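Local structure of collagen adhesin (Staphylococcus aureus, 1AMX) at residues Thr68-Ile73 with Asn156-Tyr161; Phe53-Asn58 with Ser136-Tyr141. The protein binds collagen as the collagen-binding domain of a staphylococcal MSCRAMM adhesin, and so probably attaches the bacterium to host tissue. One frame throughout, in Å; residues are numbered along the deposited sequence.

Interaction 1: Thr68-Ile73 with Asn156-Tyr161; sequences TIKDQI and NSQAWY
Q72 and Q158 join side chains across two antiparallel strands, 68-73 and 156-161. In Q72, CB leads to a CG anti to the carbonyl carbon, and the chain then bends at chi2 (86°), which brings the amide close to the partner strand. Q72 CD lies 3.5 Å from Q158 OE1. Q72 OE1 takes a hydrogen bond on a lone pair from Q158 NE2 at 2.8 Å. Q72 NE2 returns one to Q158 OE1 at 2.9 Å. The two amide planes lie only 16° apart, so the doubled bond fixes the rotation of both groups. A water donates to Q72 OE1 and accepts from N156 ND2.

On the same face the K70 chain runs extended past the W160 ring. K70 CD lies 3.7 Å from W160 CZ3, and T68 CG2 is 4.1 Å from W160 CE3. Backbone bonds pair T68 with W160, K70 with Q158 and Q72 with N156. On the other face I69 CD1 packs on A159 CB at 3.9 Å. There S157 OG bonds to F174 O and Y36 OH. Strand 67-73 also pairs with 122-127, and 152-161 with 172-179; strand 36-41 covers I69 and A159.

Interaction 2: Phe53-Asn58 with Ser136-Tyr141; sequences FLNINN and SFSINY
One of the two antiparallel sheets of a beta sandwich carries the collagen-binding residues, and in it strand 49-56 pairs with strand 135-145. Residues 53-56 pair with residues of 136-141; N57 and N58 lie in the loop or turn that follows. F53, N55 and N140 were identified by mutagenesis as collagen-binding. L54 with I139 and I56 with F137 are hydrogen-bonded pairs, two backbone bonds each.

L54, I56, F137 and I139 point into the protein, where L54 CB meets I139 CB at 4.0 Å and I56 CD1 meets I139 CD1 at 4.1 Å. Strands 67-73 and 122-127 of the other sheet cover them. F53, N55, S138 and N140 line the other, partly exposed face. S138 OG, anti to its own backbone nitrogen (chi1 180°), donates to N55 OD1 at 2.9 Å, close to the line of the C=O bond. At the strand end S136 OG donates to N57 O at 3.2 Å and also bonds to K60 NZ.

The F53 and N140 side chains run side by side, and the amide lies over one ring face, planes 16° apart. N140 ND2 donates to W52 O and sits toward the ring's rim, 3.3 Å from F53 CE2.

How the interactions relate
The two interactions belong to the two sheets of one beta sandwich, with centres about 12 Å apart. Interaction 2 lies in the five-stranded sheet, interaction 1 in the sheet of strands 67-73 and 152-161. Along the chain the segments alternate: 53-58, 68-73, 136-141, 156-161. Each step between consecutive strands 49-56 and 67-73, or 135-145 and 152-161, therefore passes from one sheet to the other. The sheets meet through side chains: I69 CG1 packs on I56 CD1, D71 OD2 on L54 CD1, and I73 CD1 on Y141 CE1. A weak hydrogen bond links Y141 OH to D71 OD2. The other face of the five-stranded sheet carries F53, N55 and N140, so collagen probably binds away from interaction 1.

Interaction 1: Thr68-Ile73 with Asn156-Tyr161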
# COMPACT_ATOMS: atom_id res chain seq x y z
N THR A 68 -10.35 2.22 1.04
CA THR A 68 -9.59 3.43 1.29
C THR A 68 -8.49 3.11 2.25
O THR A 68 -8.75 2.58 3.31
CB THR A 68 -10.46 4.53 1.91
OG1 THR A 68 -11.48 4.90 0.98
CG2 THR A 68 -9.61 5.76 2.24
N ILE A 69 -7.25 3.41 1.89
CA ILE A 69 -6.13 3.15 2.76
C ILE A 69 -5.43 4.47 3.03
O ILE A 69 -5.17 5.22 2.10
CB ILE A 69 -5.11 2.23 2.11
CG1 ILE A 69 -5.81 0.97 1.57
CG2 ILE A 69 -3.99 1.89 3.12
CD1 ILE A 69 -6.23 0.01 2.64
N LYS A 70 -5.14 4.75 4.28
CA LYS A 70 -4.46 5.99 4.63
C LYS A 70 -3.15 5.60 5.23
O LYS A 70 -3.11 4.91 6.23
CB LYS A 70 -5.26 6.79 5.64
CG LYS A 70 -6.39 7.55 5.04
CD LYS A 70 -6.90 8.51 6.07
CE LYS A 70 -7.99 9.39 5.52
NZ LYS A 70 -8.53 10.33 6.58
N ASP A 71 -2.06 6.05 4.62
CA ASP A 71 -0.73 5.70 5.09
C ASP A 71 0.12 6.91 5.47
O ASP A 71 0.23 7.88 4.71
CB ASP A 71 -0.03 4.91 3.99
CG ASP A 71 1.21 4.23 4.47
OD1 ASP A 71 2.10 4.92 5.01
OD2 ASP A 71 1.30 3.01 4.31
N GLN A 72 0.73 6.85 6.66
CA GLN A 72 1.60 7.91 7.14
C GLN A 72 2.94 7.29 7.49
O GLN A 72 3.07 6.52 8.44
CB GLN A 72 1.01 8.61 8.37
CG GLN A 72 -0.41 9.15 8.19
CD GLN A 72 -1.48 8.10 8.50
OE1 GLN A 72 -1.37 7.36 9.47
NE2 GLN A 72 -2.51 8.03 7.67
N ILE A 73 3.94 7.54 6.66
CA ILE A 73 5.28 7.01 6.88
C ILE A 73 5.84 7.79 8.04
O ILE A 73 5.67 9.01 8.11
CB ILE A 73 6.16 7.18 5.61
CG1 ILE A 73 5.59 6.33 4.49
CG2 ILE A 73 7.62 6.83 5.91
CD1 ILE A 73 5.89 6.82 3.07
N ASN A 156 2.62 3.62 9.58
CA ASN A 156 1.28 3.45 10.12
C ASN A 156 0.29 3.53 8.96
O ASN A 156 0.57 4.20 7.97
CB ASN A 156 0.94 4.59 11.11
CG ASN A 156 1.81 4.60 12.34
OD1 ASN A 156 2.44 3.61 12.71
ND2 ASN A 156 1.86 5.75 13.00
N SER A 157 -0.86 2.86 9.06
CA SER A 157 -1.89 2.95 8.02
C SER A 157 -3.27 2.70 8.62
O SER A 157 -3.37 2.07 9.68
CB SER A 157 -1.66 1.97 6.86
OG SER A 157 -1.80 0.62 7.25
N GLN A 158 -4.32 3.24 8.02
CA GLN A 158 -5.67 2.97 8.53
C GLN A 158 -6.49 2.53 7.34
O GLN A 158 -6.30 3.07 6.25
CB GLN A 158 -6.30 4.20 9.19
CG GLN A 158 -5.49 4.74 10.36
CD GLN A 158 -4.32 5.63 9.89
OE1 GLN A 158 -4.50 6.45 8.98
NE2 GLN A 158 -3.15 5.45 10.49
N ALA A 159 -7.38 1.55 7.53
CA ALA A 159 -8.21 1.04 6.44
C ALA A 159 -9.72 1.12 6.69
O ALA A 159 -10.20 1.01 7.83
CB ALA A 159 -7.83 -0.40 6.14
N TRP A 160 -10.40 1.33 5.57
CA TRP A 160 -11.86 1.40 5.47
C TRP A 160 -12.27 0.53 4.28
O TRP A 160 -11.93 0.82 3.13
CB TRP A 160 -12.31 2.85 5.22
CG TRP A 160 -12.11 3.78 6.43
CD1 TRP A 160 -13.02 4.11 7.36
CD2 TRP A 160 -10.90 4.46 6.75
NE1 TRP A 160 -12.37 4.98 8.30
CE2 TRP A 160 -11.13 5.17 7.93
CE3 TRP A 160 -9.63 4.51 6.17
CZ2 TRP A 160 -10.16 5.94 8.57
CZ3 TRP A 160 -8.65 5.30 6.82
CH2 TRP A 160 -8.91 5.98 7.96
N TYR A 161 -12.98 -0.55 4.57
CA TYR A 161 -13.44 -1.48 3.52
C TYR A 161 -14.53 -2.41 4.06
O TYR A 161 -14.81 -2.40 5.25
CB TYR A 161 -12.28 -2.35 3.01
CG TYR A 161 -11.58 -3.18 4.10
CD1 TYR A 161 -12.05 -4.46 4.44
CD2 TYR A 161 -10.45 -2.67 4.74
CE1 TYR A 161 -11.40 -5.21 5.42
CE2 TYR A 161 -9.80 -3.42 5.72
CZ TYR A 161 -10.27 -4.69 6.07
OH TYR A 161 -9.62 -5.41 7.03
O HOH W 1 0.13 7.83 12.19

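Interaction 2: Phe53-Asn58 with Ser136-Tyr141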
# COMPACT_ATOMS: atom_id res chain seq x y z
N PHE A 53 5.26 -2.77 1.87
CA PHE A 53 4.23 -3.44 1.08
C PHE A 53 2.84 -3.32 1.70
O PHE A 53 2.62 -3.72 2.85
CB PHE A 53 4.52 -4.93 0.98
CG PHE A 53 5.89 -5.27 0.44
CD1 PHE A 53 6.96 -5.37 1.32
CD2 PHE A 53 6.05 -5.49 -0.93
CE1 PHE A 53 8.22 -5.72 0.82
CE2 PHE A 53 7.31 -5.83 -1.42
CZ PHE A 53 8.39 -5.95 -0.55
N LEU A 54 1.96 -2.77 0.90
CA LEU A 54 0.54 -2.64 1.23
C LEU A 54 -0.15 -3.74 0.44
O LEU A 54 -0.25 -3.66 -0.79
CB LEU A 54 -0.01 -1.30 0.73
CG LEU A 54 0.07 -0.14 1.73
CD1 LEU A 54 1.42 -0.03 2.42
CD2 LEU A 54 -0.15 1.22 1.04
N ASN A 55 -0.62 -4.75 1.13
CA ASN A 55 -1.24 -5.88 0.44
C ASN A 55 -2.76 -5.86 0.64
O ASN A 55 -3.27 -6.20 1.70
CB ASN A 55 -0.63 -7.18 0.94
CG ASN A 55 0.84 -7.29 0.53
OD1 ASN A 55 1.16 -7.11 -0.64
ND2 ASN A 55 1.74 -7.57 1.43
N ILE A 56 -3.46 -5.46 -0.43
CA ILE A 56 -4.92 -5.29 -0.43
C ILE A 56 -5.74 -6.37 -1.14
O ILE A 56 -5.46 -6.75 -2.29
CB ILE A 56 -5.27 -3.91 -1.02
CG1 ILE A 56 -4.26 -2.87 -0.53
CG2 ILE A 56 -6.70 -3.51 -0.64
CD1 ILE A 56 -4.32 -1.57 -1.28
N ASN A 57 -6.81 -6.80 -0.47
CA ASN A 57 -7.74 -7.83 -0.96
C ASN A 57 -7.01 -9.07 -1.38
O ASN A 57 -7.16 -9.55 -2.49
CB ASN A 57 -8.61 -7.33 -2.11
CG ASN A 57 -9.84 -8.22 -2.32
OD1 ASN A 57 -10.00 -9.23 -1.64
ND2 ASN A 57 -10.70 -7.85 -3.25
N ASN A 58 -6.26 -9.60 -0.43
CA ASN A 58 -5.45 -10.79 -0.57
C ASN A 58 -6.15 -12.05 -1.01
O ASN A 58 -5.51 -12.94 -1.53
CB ASN A 58 -4.73 -11.06 0.74
CG ASN A 58 -3.79 -9.93 1.11
OD1 ASN A 58 -2.81 -9.69 0.41
ND2 ASN A 58 -4.12 -9.19 2.16
N SER A 136 -6.36 -8.61 -6.22
CA SER A 136 -5.43 -8.31 -5.14
C SER A 136 -4.52 -7.20 -5.64
O SER A 136 -4.08 -7.21 -6.80
CB SER A 136 -4.54 -9.51 -4.80
OG SER A 136 -5.31 -10.70 -4.83
N PHE A 137 -4.26 -6.26 -4.79
CA PHE A 137 -3.38 -5.15 -5.11
C PHE A 137 -2.23 -5.16 -4.12
O PHE A 137 -2.43 -5.19 -2.91
CB PHE A 137 -4.12 -3.81 -4.98
CG PHE A 137 -5.35 -3.71 -5.89
CD1 PHE A 137 -6.59 -4.19 -5.43
CD2 PHE A 137 -5.25 -3.15 -7.16
CE1 PHE A 137 -7.72 -4.10 -6.26
CE2 PHE A 137 -6.37 -3.06 -7.99
CZ PHE A 137 -7.61 -3.54 -7.53
N SER A 138 -1.03 -5.16 -4.65
CA SER A 138 0.16 -5.09 -3.81
C SER A 138 0.91 -3.82 -4.19
O SER A 138 1.43 -3.72 -5.29
CB SER A 138 1.08 -6.30 -4.02
OG SER A 138 2.23 -6.17 -3.18
N ILE A 139 0.88 -2.84 -3.32
CA ILE A 139 1.54 -1.58 -3.56
C ILE A 139 2.86 -1.59 -2.79
O ILE A 139 2.88 -1.82 -1.58
CB ILE A 139 0.66 -0.41 -3.09
CG1 ILE A 139 -0.64 -0.42 -3.90
CG2 ILE A 139 1.43 0.93 -3.20
CD1 ILE A 139 -1.63 0.64 -3.51
N ASN A 140 3.96 -1.42 -3.50
CA ASN A 140 5.29 -1.42 -2.87
C ASN A 140 6.04 -0.13 -3.20
O ASN A 140 5.83 0.46 -4.25
CB ASN A 140 6.08 -2.67 -3.32
CG ASN A 140 7.59 -2.58 -2.99
OD1 ASN A 140 8.42 -2.60 -3.90
ND2 ASN A 140 7.94 -2.56 -1.71
N TYR A 141 6.85 0.32 -2.25
CA TYR A 141 7.67 1.50 -2.41
C TYR A 141 8.80 1.40 -1.39
O TYR A 141 8.79 0.54 -0.49
CB TYR A 141 6.86 2.77 -2.20
CG TYR A 141 6.19 2.83 -0.86
CD1 TYR A 141 6.87 3.32 0.25
CD2 TYR A 141 4.88 2.37 -0.68
CE1 TYR A 141 6.28 3.35 1.49
CE2 TYR A 141 4.27 2.39 0.57
CZ TYR A 141 4.98 2.88 1.65
OH TYR A 141 4.41 2.90 2.90
O HOH W 2 -2.21 -8.51 -2.19